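Side-chain contacts in glutamate--cysteine ligase GshA (Methylobacillus flagellatus KT, PDB 3K1T), which probably acts as a ligase that joins glutamate to cysteine to form gamma-glutamylcysteine, the first step of glutathione synthesis: residues E221-L225 with I226-P230; T9-T12 with G13-L16; D186-Q189 with G190-Q193; N178-G182 with G183-I187. All blocks are in the same frame, centred on the assembly; numbering follows the deposited sequence. Where two conformers were deposited one is given.

Contact 1 of 4, residues E221-L225 with I226-P230; sequences EFAPL and IDIDP
Phe222 and Ile226 pack one turn apart on the last turn of helix 210-226, which ends in a Schellman motif. CD1 of Ile226 reaches CE2 of the Phe222 ring at 3.7 Å, approaching obliquely, while CG2 of Ile226 lies a little farther off, near CZ. CG1 of Ile226 is wedged between its own backbone N and carbonyl carbon (chi1 65°), and from there it also passes over the carbonyl oxygens of Phe222 and Ala223. Beyond the ring, helix 13-23 supplies Leu22 to both side chains, and helix 398-421 packs Val407 and Leu411 on Phe222. Cut back to alanine, Ile226 would probably lose the CD1 contact with CE2 of Phe222 and open a gap between the helix end and Leu22.

The methyl of Ala223 meets the returning chain: Ala223 CB lies 3.9 Å from CG2 of Ile228, the apolar pair of the motif itself, and 3.8 Å from CB of Pro230. The chain turns back at Asp227, whose positive phi makes it the C' residue. Farther out the packing gives way to backbone polar groups. Asp227 N bonds weakly to Pro224 O, and Ile226 N makes weak bonds to the carbonyl oxygens of both Phe222 and Ala223. Asp229 leads out of the turn to Lys268, with which it forms a salt bridge. Ile228 N to Ala223 O is a sound bond where the others are weak, 3.0 Å long. Its N-H...O angle is 161°, and the donor Ile228 N stands 36° above the carbonyl plane of Ala223.

Contact 2 of 4, residues T9-T12 with G13-L16; sequences TALT and GPLL
Thr12 O, just ahead of helix 13-23, receives the N-H of Leu16 at 2.9 Å, nearly straight at the hydrogen (166°) and almost in line with the C=O bond. This is the first i to i+4 bond of the helix, and it places Thr12 at the N-cap, although the threonine hydroxyl makes no capping bond. The same oxygen is hemmed in by carbon: CD1 of Leu16 and CB of Leu15 each lie 3.5 Å from Thr12 O. Thr12 and Leu16 run side by side and point the same way. With OG1 set between the backbone N and the carbonyl carbon (chi1 60°), the hydroxyl of Thr12 comes within 3.9 Å of CD1 of Leu16. Leu11 is the centre of an inverse gamma turn; in one of its two conformers it crosses Pro14 obliquely, a contact doubtful for the other. Farther back, Thr9 OG1 accepts the N-H of Leu11 at 3.0 Å in an ST turn. The loop thus enters the helix through two small turns. Leu7 of strand 6-7 touches both Thr12 and Leu15, Phe55 meets Leu11, and Leu232 packs on Pro14, so the start of helix 13-23 packs against strand 6-7 and these loops.

Contact 3 of 4, residues D186-Q189 with G190-Q193; sequences DILQ and GLEQ. With SO4 (sulfate ion), chain E.
Gly190 follows Gln189 out of a short 3-10 turn and points its N-H at a sulfate ion, probably from the crystallisation liquor: Gly190 N to sulfate O3 is 2.8 Å and nearly straight (171°). Gln189 lies alongside, its CA 3.3 Å from sulfate O3, while its amide NE2 turns elsewhere, to the carbonyl of Ile184. Phi of Gly190 is positive (70°), and a side chain there would run into Gln189 O.

Leu191 comes next and closes the turn on its apolar side. Its CG stands beside the backbone N, anti to the carbonyl carbon (chi1 -63°), which turns the two methyls back over the preceding carbonyls: Leu191 CD1 lies 3.7 Å from Leu188 O and its CD2 3.8 Å from Ile187 O. Leu164 of strand 163-166 touches both Leu188 and Leu191. With a serine at Leu191, these carbonyls would probably lose their methyl cover and Leu164 would face a gap beside Leu188. The backbone N of Leu191 donates to a water 3.0 Å away. That water bonds Leu188 O at 2.7 Å and sulfate O1 at 2.9 Å, with more acceptors in reach than it has protons.

Farther along, Glu192 forms a salt bridge with Arg163, and Gln193 is held by the backbones of Leu164 and Ser171. With no direct hydrogen bond joining the two halves, water and methyl packing bridge the turn; Gly190 N and His200 ND1 both bond the sulfate, consistent with a spot that accepts an anion.

Contact 4 of 4, residues N178-G182 with G183-I187; sequences NDLSG and GIPDI
Apolar contact across the turn rests on Leu180, whose two methyls diverge onto successive residues. Leu180 CD1 lies 4.1 Å from CG1 of Ile184, the two side chains crossing at a slant. Leu180 CD2 lies 3.9 Å from CD of Pro185, the Leu180 and Pro185 side chains crossing at about a right angle. With CG of Leu180 anti to the carbonyl carbon (chi1 -58°), the fork opens toward both.

The backbone bond across the turn runs from Gly183 N to Leu180 O at 2.9 Å, its donor standing well above the carbonyl plane. It closes a type I beta turn, Leu180 to Gly183, in the loop between strands 173-177 and 194-196. A side chain on Gly183 would collide with Gly182 O.

Side-chain bonds within 178-182 form two consecutive Asx turns. Asn178 OD1 takes the N-H of Leu180 at 3.0 Å, in the carbonyl plane, while its ND2 goes to Pro102 O. One residue on, Asp179 OD1 is gripped twice from the same face of its carboxylate: Ser181 N arrives 3.0 Å away, from above the plane, and Ser181 OG donates at 3.0 Å on the syn side, 34° out of the carboxylate plane.

Overall arrangement
From the N terminus, contact 2 comes first, joining the loop after strand 6-7 to the start of helix 13-23. Contact 4 opens the loop that leaves strand 173-177, and contact 3 completes it before strand 194-196, so together they span the connection between these two parallel neighbours of the mixed sheet. Contact 3 begins on the stretch where contact 4 ends, sharing Asp186 and Ile187, and Leu188 packs on Leu180 between them. Contact 1 follows, ending helix 210-226 ahead of strand 237-241. The others follow in series, and none cross. Contacts 1 and 2 have centres about 18 Å apart; helix 13-23 begins in contact 2 and its side chains pack on contact 1. Contact 4 lies on the opposite side of the chain's centre.

Contact 1 of 4, residues E221-L225 with I226-P230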
loop_
_atom_site.group_PDB
_atom_site.type_symbol
_atom_site.label_atom_id
_atom_site.label_comp_id
_atom_site.label_asym_id
_atom_site.label_seq_id
_atom_site.Cartn_x
_atom_site.Cartn_y
_atom_site.Cartn_z
ATOM N N GLU A 221 25.230 10.592 4.148
ATOM C CA GLU A 221 24.852 9.652 5.183
ATOM C C GLU A 221 24.631 8.232 4.660
ATOM O O GLU A 221 25.022 7.246 5.306
ATOM C CB GLU A 221 23.627 10.143 5.919
ATOM C CG GLU A 221 23.307 9.214 7.065
ATOM C CD GLU A 221 22.216 9.730 7.973
ATOM O OE1 GLU A 221 21.802 10.904 7.780
ATOM O OE2 GLU A 221 21.776 8.921 8.845
ATOM N N PHE A 222 23.992 8.112 3.495
ATOM C CA PHE A 222 23.649 6.805 2.966
ATOM C C PHE A 222 24.837 6.021 2.439
ATOM O O PHE A 222 24.923 4.816 2.649
ATOM C CB PHE A 222 22.586 6.946 1.873
ATOM C CG PHE A 222 22.012 5.645 1.413
ATOM C CD1 PHE A 222 21.030 5.002 2.164
ATOM C CD2 PHE A 222 22.399 5.099 0.220
ATOM C CE1 PHE A 222 20.478 3.769 1.709
ATOM C CE2 PHE A 222 21.866 3.894 -0.232
ATOM C CZ PHE A 222 20.896 3.237 0.506
ATOM N N ALA A 223 25.760 6.674 1.759
ATOM C CA ALA A 223 26.872 5.970 1.142
ATOM C C ALA A 223 27.728 5.173 2.177
ATOM O O ALA A 223 28.021 3.994 1.941
ATOM C CB ALA A 223 27.725 6.942 0.289
ATOM N N PRO A 224 28.062 5.776 3.328
ATOM C CA PRO A 224 28.773 4.974 4.332
ATOM C C PRO A 224 27.937 3.884 4.999
ATOM O O PRO A 224 28.515 2.897 5.439
ATOM C CB PRO A 224 29.251 5.998 5.377
ATOM C CG PRO A 224 28.797 7.326 4.900
ATOM C CD PRO A 224 28.070 7.223 3.653
ATOM N N LEU A 225 26.616 4.052 5.063
ATOM C CA LEU A 225 25.697 3.014 5.577
ATOM C C LEU A 225 25.901 1.704 4.817
ATOM O O LEU A 225 25.905 0.626 5.431
ATOM C CB LEU A 225 24.228 3.461 5.460
ATOM C CG LEU A 225 23.134 2.545 6.045
ATOM C CD1 LEU A 225 23.164 2.605 7.600
ATOM C CD2 LEU A 225 21.733 2.868 5.482
ATOM N N ILE A 226 26.060 1.790 3.493
ATOM C CA ILE A 226 26.167 0.587 2.660
ATOM C C ILE A 226 27.600 0.397 2.112
ATOM O O ILE A 226 27.840 -0.542 1.395
ATOM C CB ILE A 226 25.131 0.549 1.495
ATOM C CG1 ILE A 226 25.384 1.675 0.476
ATOM C CG2 ILE A 226 23.673 0.645 2.045
ATOM C CD1 ILE A 226 24.676 1.527 -0.872
ATOM N N ASP A 227 28.526 1.272 2.484
ATOM C CA ASP A 227 29.925 1.254 2.039
ATOM C C ASP A 227 30.100 1.310 0.514
ATOM O O ASP A 227 30.659 0.390 -0.104
ATOM C CB ASP A 227 30.674 0.041 2.617
ATOM C CG ASP A 227 32.196 0.149 2.423
ATOM O OD1 ASP A 227 32.733 1.274 2.395
ATOM O OD2 ASP A 227 32.858 -0.900 2.344
ATOM N N ILE A 228 29.628 2.398 -0.092
ATOM C CA ILE A 228 29.743 2.617 -1.538
ATOM C C ILE A 228 30.395 3.996 -1.777
ATOM O O ILE A 228 30.268 4.899 -0.935
ATOM C CB ILE A 228 28.360 2.503 -2.212
ATOM C CG1 ILE A 228 28.440 2.347 -3.737
ATOM C CG2 ILE A 228 27.502 3.773 -1.931
ATOM C CD1 ILE A 228 28.676 0.951 -4.242
ATOM N N ASP A 229 31.120 4.144 -2.901
ATOM C CA ASP A 229 31.619 5.441 -3.362
ATOM C C ASP A 229 30.384 6.353 -3.604
ATOM O O ASP A 229 29.570 6.019 -4.436
ATOM C CB ASP A 229 32.402 5.237 -4.689
ATOM C CG ASP A 229 32.979 6.524 -5.263
ATOM O OD1 ASP A 229 32.703 7.611 -4.728
ATOM O OD2 ASP A 229 33.728 6.461 -6.278
ATOM N N PRO A 230 30.238 7.476 -2.877
ATOM C CA PRO A 230 29.066 8.334 -3.088
ATOM C C PRO A 230 28.905 8.846 -4.506
ATOM O O PRO A 230 27.784 9.173 -4.898
ATOM C CB PRO A 230 29.299 9.500 -2.117
ATOM C CG PRO A 230 30.751 9.485 -1.838
ATOM C CD PRO A 230 31.141 8.054 -1.859
#

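Contact 2 of 4, residues T9-T12 with G13-L16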
loop_
_atom_site.group_PDB
_atom_site.type_symbol
_atom_site.label_atom_id
_atom_site.label_comp_id
_atom_site.label_asym_id
_atom_site.label_seq_id
_atom_site.Cartn_x
_atom_site.Cartn_y
_atom_site.Cartn_z
ATOM N N THR A 9 25.975 -1.071 -22.987
ATOM C CA THR A 9 27.349 -0.956 -22.547
ATOM C C THR A 9 27.692 -2.208 -21.752
ATOM O O THR A 9 26.850 -2.736 -21.036
ATOM C CB THR A 9 27.565 0.291 -21.644
ATOM O OG1 THR A 9 28.912 0.269 -21.189
ATOM C CG2 THR A 9 26.654 0.268 -20.384
ATOM N N ALA A 10 28.932 -2.652 -21.884
ATOM C CA ALA A 10 29.483 -3.762 -21.076
ATOM C C ALA A 10 30.162 -3.237 -19.814
ATOM O O ALA A 10 30.458 -3.991 -18.915
ATOM C CB ALA A 10 30.476 -4.591 -21.913
ATOM N N LEU A 11 30.370 -1.929 -19.714
ATOM C CA LEU A 11 30.988 -1.356 -18.528
ATOM C C LEU A 11 29.899 -1.072 -17.487
ATOM O O LEU A 11 29.299 0.007 -17.451
ATOM C CB LEU A 11 31.800 -0.120 -18.894
ATOM C CG LEU A 11 32.828 0.272 -17.822
ATOM C CD1 LEU A 11 33.820 1.275 -18.385
ATOM C CD2 LEU A 11 32.173 0.810 -16.565
ATOM N N THR A 12 29.625 -2.087 -16.675
ATOM C CA THR A 12 28.570 -2.080 -15.661
ATOM C C THR A 12 29.077 -2.412 -14.261
ATOM O O THR A 12 28.276 -2.559 -13.330
ATOM C CB THR A 12 27.434 -3.071 -16.041
ATOM O OG1 THR A 12 27.976 -4.393 -16.137
ATOM C CG2 THR A 12 26.776 -2.693 -17.408
ATOM N N GLY A 13 30.392 -2.551 -14.098
ATOM C CA GLY A 13 30.972 -2.937 -12.789
ATOM C C GLY A 13 30.442 -2.103 -11.626
ATOM O O GLY A 13 30.043 -2.644 -10.582
ATOM N N PRO A 14 30.446 -0.754 -11.774
ATOM C CA PRO A 14 29.953 0.048 -10.644
ATOM C C PRO A 14 28.465 -0.134 -10.328
ATOM O O PRO A 14 28.087 -0.158 -9.160
ATOM C CB PRO A 14 30.285 1.485 -11.040
ATOM C CG PRO A 14 31.480 1.320 -11.993
ATOM C CD PRO A 14 31.152 0.062 -12.770
ATOM N N LEU A 15 27.632 -0.287 -11.348
ATOM C CA LEU A 15 26.223 -0.560 -11.126
ATOM C C LEU A 15 26.079 -1.874 -10.357
ATOM O O LEU A 15 25.288 -1.983 -9.399
ATOM C CB LEU A 15 25.468 -0.628 -12.462
ATOM C CG LEU A 15 24.021 -1.152 -12.461
ATOM C CD1 LEU A 15 23.110 -0.125 -11.708
ATOM C CD2 LEU A 15 23.500 -1.457 -13.889
ATOM N N LEU A 16 26.810 -2.900 -10.793
ATOM C CA LEU A 16 26.684 -4.207 -10.134
ATOM C C LEU A 16 27.230 -4.144 -8.697
ATOM O O LEU A 16 26.698 -4.800 -7.815
ATOM C CB LEU A 16 27.315 -5.355 -10.985
ATOM C CG LEU A 16 26.307 -6.025 -11.973
ATOM C CD1 LEU A 16 25.788 -5.028 -13.031
ATOM C CD2 LEU A 16 26.888 -7.216 -12.720
#

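Contact 3 of 4, residues D186-Q189 with G190-Q193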
loop_
_atom_site.group_PDB
_atom_site.type_symbol
_atom_site.label_atom_id
_atom_site.label_comp_id
_atom_site.label_asym_id
_atom_site.label_seq_id
_atom_site.Cartn_x
_atom_site.Cartn_y
_atom_site.Cartn_z
ATOM N N ASP A 186 -1.441 35.579 -6.465
ATOM C CA ASP A 186 -2.024 36.178 -5.270
ATOM C C ASP A 186 -3.334 35.500 -4.796
ATOM O O ASP A 186 -3.553 35.364 -3.588
ATOM C CB ASP A 186 -2.192 37.704 -5.470
ATOM C CG ASP A 186 -2.258 38.477 -4.143
ATOM O OD1 ASP A 186 -1.658 38.008 -3.148
ATOM O OD2 ASP A 186 -2.926 39.543 -4.102
ATOM N N ILE A 187 -4.143 35.003 -5.732
ATOM C CA ILE A 187 -5.381 34.293 -5.396
ATOM C C ILE A 187 -5.147 33.016 -4.555
ATOM O O ILE A 187 -6.053 32.576 -3.828
ATOM C CB ILE A 187 -6.238 33.991 -6.670
ATOM C CG1 ILE A 187 -7.704 33.655 -6.285
ATOM C CG2 ILE A 187 -5.623 32.867 -7.544
ATOM C CD1 ILE A 187 -8.660 33.563 -7.516
ATOM N N LEU A 188 -3.948 32.459 -4.616
ATOM C CA LEU A 188 -3.599 31.285 -3.803
ATOM C C LEU A 188 -2.877 31.625 -2.489
ATOM O O LEU A 188 -2.488 30.695 -1.754
ATOM C CB LEU A 188 -2.735 30.297 -4.610
ATOM C CG LEU A 188 -3.337 29.682 -5.872
ATOM C CD1 LEU A 188 -2.449 28.541 -6.486
ATOM C CD2 LEU A 188 -4.759 29.238 -5.654
ATOM N N GLN A 189 -2.708 32.919 -2.184
ATOM C CA GLN A 189 -1.985 33.333 -0.979
ATOM C C GLN A 189 -2.925 33.717 0.176
ATOM O O GLN A 189 -3.977 34.334 -0.025
ATOM C CB GLN A 189 -1.059 34.507 -1.299
ATOM C CG GLN A 189 0.018 34.154 -2.327
ATOM C CD GLN A 189 0.961 35.305 -2.622
ATOM O OE1 GLN A 189 1.254 36.106 -1.728
ATOM N NE2 GLN A 189 1.485 35.373 -3.872
ATOM N N GLY A 190 -2.528 33.368 1.394
ATOM C CA GLY A 190 -3.281 33.723 2.593
ATOM C C GLY A 190 -4.601 32.990 2.730
ATOM O O GLY A 190 -5.563 33.534 3.290
ATOM N N LEU A 191 -4.678 31.759 2.208
ATOM C CA LEU A 191 -5.893 30.960 2.287
ATOM C C LEU A 191 -5.988 30.205 3.613
ATOM O O LEU A 191 -4.955 29.864 4.230
ATOM C CB LEU A 191 -5.969 29.963 1.127
ATOM C CG LEU A 191 -6.059 30.499 -0.314
ATOM C CD1 LEU A 191 -5.851 29.314 -1.373
ATOM C CD2 LEU A 191 -7.394 31.206 -0.514
ATOM N N GLU A 192 -7.224 29.909 4.023
ATOM C CA GLU A 192 -7.487 29.022 5.171
ATOM C C GLU A 192 -7.208 27.532 4.876
ATOM O O GLU A 192 -6.873 26.785 5.790
ATOM C CB GLU A 192 -8.940 29.137 5.630
ATOM C CG GLU A 192 -9.302 30.475 6.148
ATOM C CD GLU A 192 -10.779 30.622 6.514
ATOM O OE1 GLU A 192 -11.587 29.642 6.428
ATOM O OE2 GLU A 192 -11.124 31.748 6.902
ATOM N N GLN A 193 -7.373 27.121 3.631
ATOM C CA GLN A 193 -7.158 25.737 3.211
ATOM C C GLN A 193 -5.674 25.465 2.997
ATOM O O GLN A 193 -4.948 26.311 2.472
ATOM C CB GLN A 193 -7.880 25.501 1.896
ATOM C CG GLN A 193 -9.379 25.557 1.987
ATOM C CD GLN A 193 -10.016 26.242 0.788
ATOM O OE1 GLN A 193 -9.508 27.278 0.295
ATOM N NE2 GLN A 193 -11.129 25.697 0.318
HETATM S S SO4 E . 0.203 31.373 2.719
HETATM O O1 SO4 E . -0.227 29.977 2.733
HETATM O O2 SO4 E . 1.653 31.427 2.946
HETATM O O3 SO4 E . -0.085 32.005 1.439
HETATM O O4 SO4 E . -0.456 32.053 3.823
HETATM O O HOH W 1 -2.513 30.153 0.926
#

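Contact 4 of 4, residues N178-G182 with G183-I187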
loop_
_atom_site.group_PDB
_atom_site.type_symbol
_atom_site.label_atom_id
_atom_site.label_comp_id
_atom_site.label_asym_id
_atom_site.label_seq_id
_atom_site.Cartn_x
_atom_site.Cartn_y
_atom_site.Cartn_z
ATOM N N ASN A 178 0.186 21.718 -10.456
ATOM C CA ASN A 178 0.682 22.889 -11.202
ATOM C C ASN A 178 1.899 23.351 -10.375
ATOM O O ASN A 178 1.760 23.616 -9.172
ATOM C CB ASN A 178 -0.416 23.948 -11.195
ATOM C CG ASN A 178 -0.037 25.229 -11.914
ATOM O OD1 ASN A 178 1.113 25.707 -11.825
ATOM N ND2 ASN A 178 -1.002 25.793 -12.645
ATOM N N ASP A 179 3.082 23.382 -10.970
ATOM C CA ASP A 179 4.279 23.625 -10.191
ATOM C C ASP A 179 4.484 25.103 -9.798
ATOM O O ASP A 179 5.393 25.413 -9.025
ATOM C CB ASP A 179 5.539 23.040 -10.875
ATOM C CG ASP A 179 5.958 23.783 -12.107
ATOM O OD1 ASP A 179 5.483 24.905 -12.384
ATOM O OD2 ASP A 179 6.783 23.202 -12.822
ATOM N N LEU A 180 3.640 26.006 -10.293
ATOM C CA LEU A 180 3.687 27.426 -9.890
ATOM C C LEU A 180 5.118 28.038 -10.065
ATOM O O LEU A 180 5.507 28.984 -9.359
ATOM C CB LEU A 180 3.155 27.609 -8.463
ATOM C CG LEU A 180 1.706 27.124 -8.160
ATOM C CD1 LEU A 180 1.261 27.403 -6.752
ATOM C CD2 LEU A 180 0.694 27.711 -9.160
ATOM N N SER A 181 5.852 27.541 -11.055
ATOM C CA SER A 181 7.225 28.000 -11.294
ATOM C C SER A 181 7.277 29.458 -11.791
ATOM O O SER A 181 8.310 30.129 -11.676
ATOM C CB SER A 181 7.927 27.079 -12.287
ATOM O OG SER A 181 7.215 27.042 -13.506
ATOM N N GLY A 182 6.159 29.924 -12.353
ATOM C CA GLY A 182 5.969 31.314 -12.707
ATOM C C GLY A 182 5.634 32.248 -11.550
ATOM O O GLY A 182 5.476 33.450 -11.770
ATOM N N GLY A 183 5.578 31.723 -10.332
ATOM C CA GLY A 183 5.203 32.472 -9.134
ATOM C C GLY A 183 3.844 32.026 -8.583
ATOM O O GLY A 183 2.941 31.670 -9.360
ATOM N N ILE A 184 3.712 31.994 -7.257
ATOM C CA ILE A 184 2.431 31.707 -6.632
ATOM C C ILE A 184 1.476 32.897 -6.851
ATOM O O ILE A 184 1.741 34.010 -6.397
ATOM C CB ILE A 184 2.555 31.422 -5.128
ATOM C CG1 ILE A 184 3.526 30.248 -4.861
ATOM C CG2 ILE A 184 1.173 31.080 -4.531
ATOM C CD1 ILE A 184 3.695 29.985 -3.349
ATOM N N PRO A 185 0.361 32.677 -7.562
ATOM C CA PRO A 185 -0.586 33.775 -7.804
ATOM C C PRO A 185 -1.154 34.286 -6.518
ATOM O O PRO A 185 -1.393 33.512 -5.588
ATOM C CB PRO A 185 -1.714 33.121 -8.636
ATOM C CG PRO A 185 -1.224 31.798 -9.004
ATOM C CD PRO A 185 -0.064 31.418 -8.187
ATOM N N ASP A 186 -1.441 35.579 -6.465
ATOM C CA ASP A 186 -2.024 36.178 -5.270
ATOM C C ASP A 186 -3.334 35.500 -4.796
ATOM O O ASP A 186 -3.553 35.364 -3.588
ATOM C CB ASP A 186 -2.192 37.704 -5.470
ATOM C CG ASP A 186 -2.258 38.477 -4.143
ATOM O OD1 ASP A 186 -1.658 38.008 -3.148
ATOM O OD2 ASP A 186 -2.926 39.543 -4.102
ATOM N N ILE A 187 -4.143 35.003 -5.732
ATOM C CA ILE A 187 -5.381 34.293 -5.396
ATOM C C ILE A 187 -5.147 33.016 -4.555
ATOM O O ILE A 187 -6.053 32.576 -3.828
ATOM C CB ILE A 187 -6.238 33.991 -6.670
ATOM C CG1 ILE A 187 -7.704 33.655 -6.285
ATOM C CG2 ILE A 187 -5.623 32.867 -7.544
ATOM C CD1 ILE A 187 -8.660 33.563 -7.516
#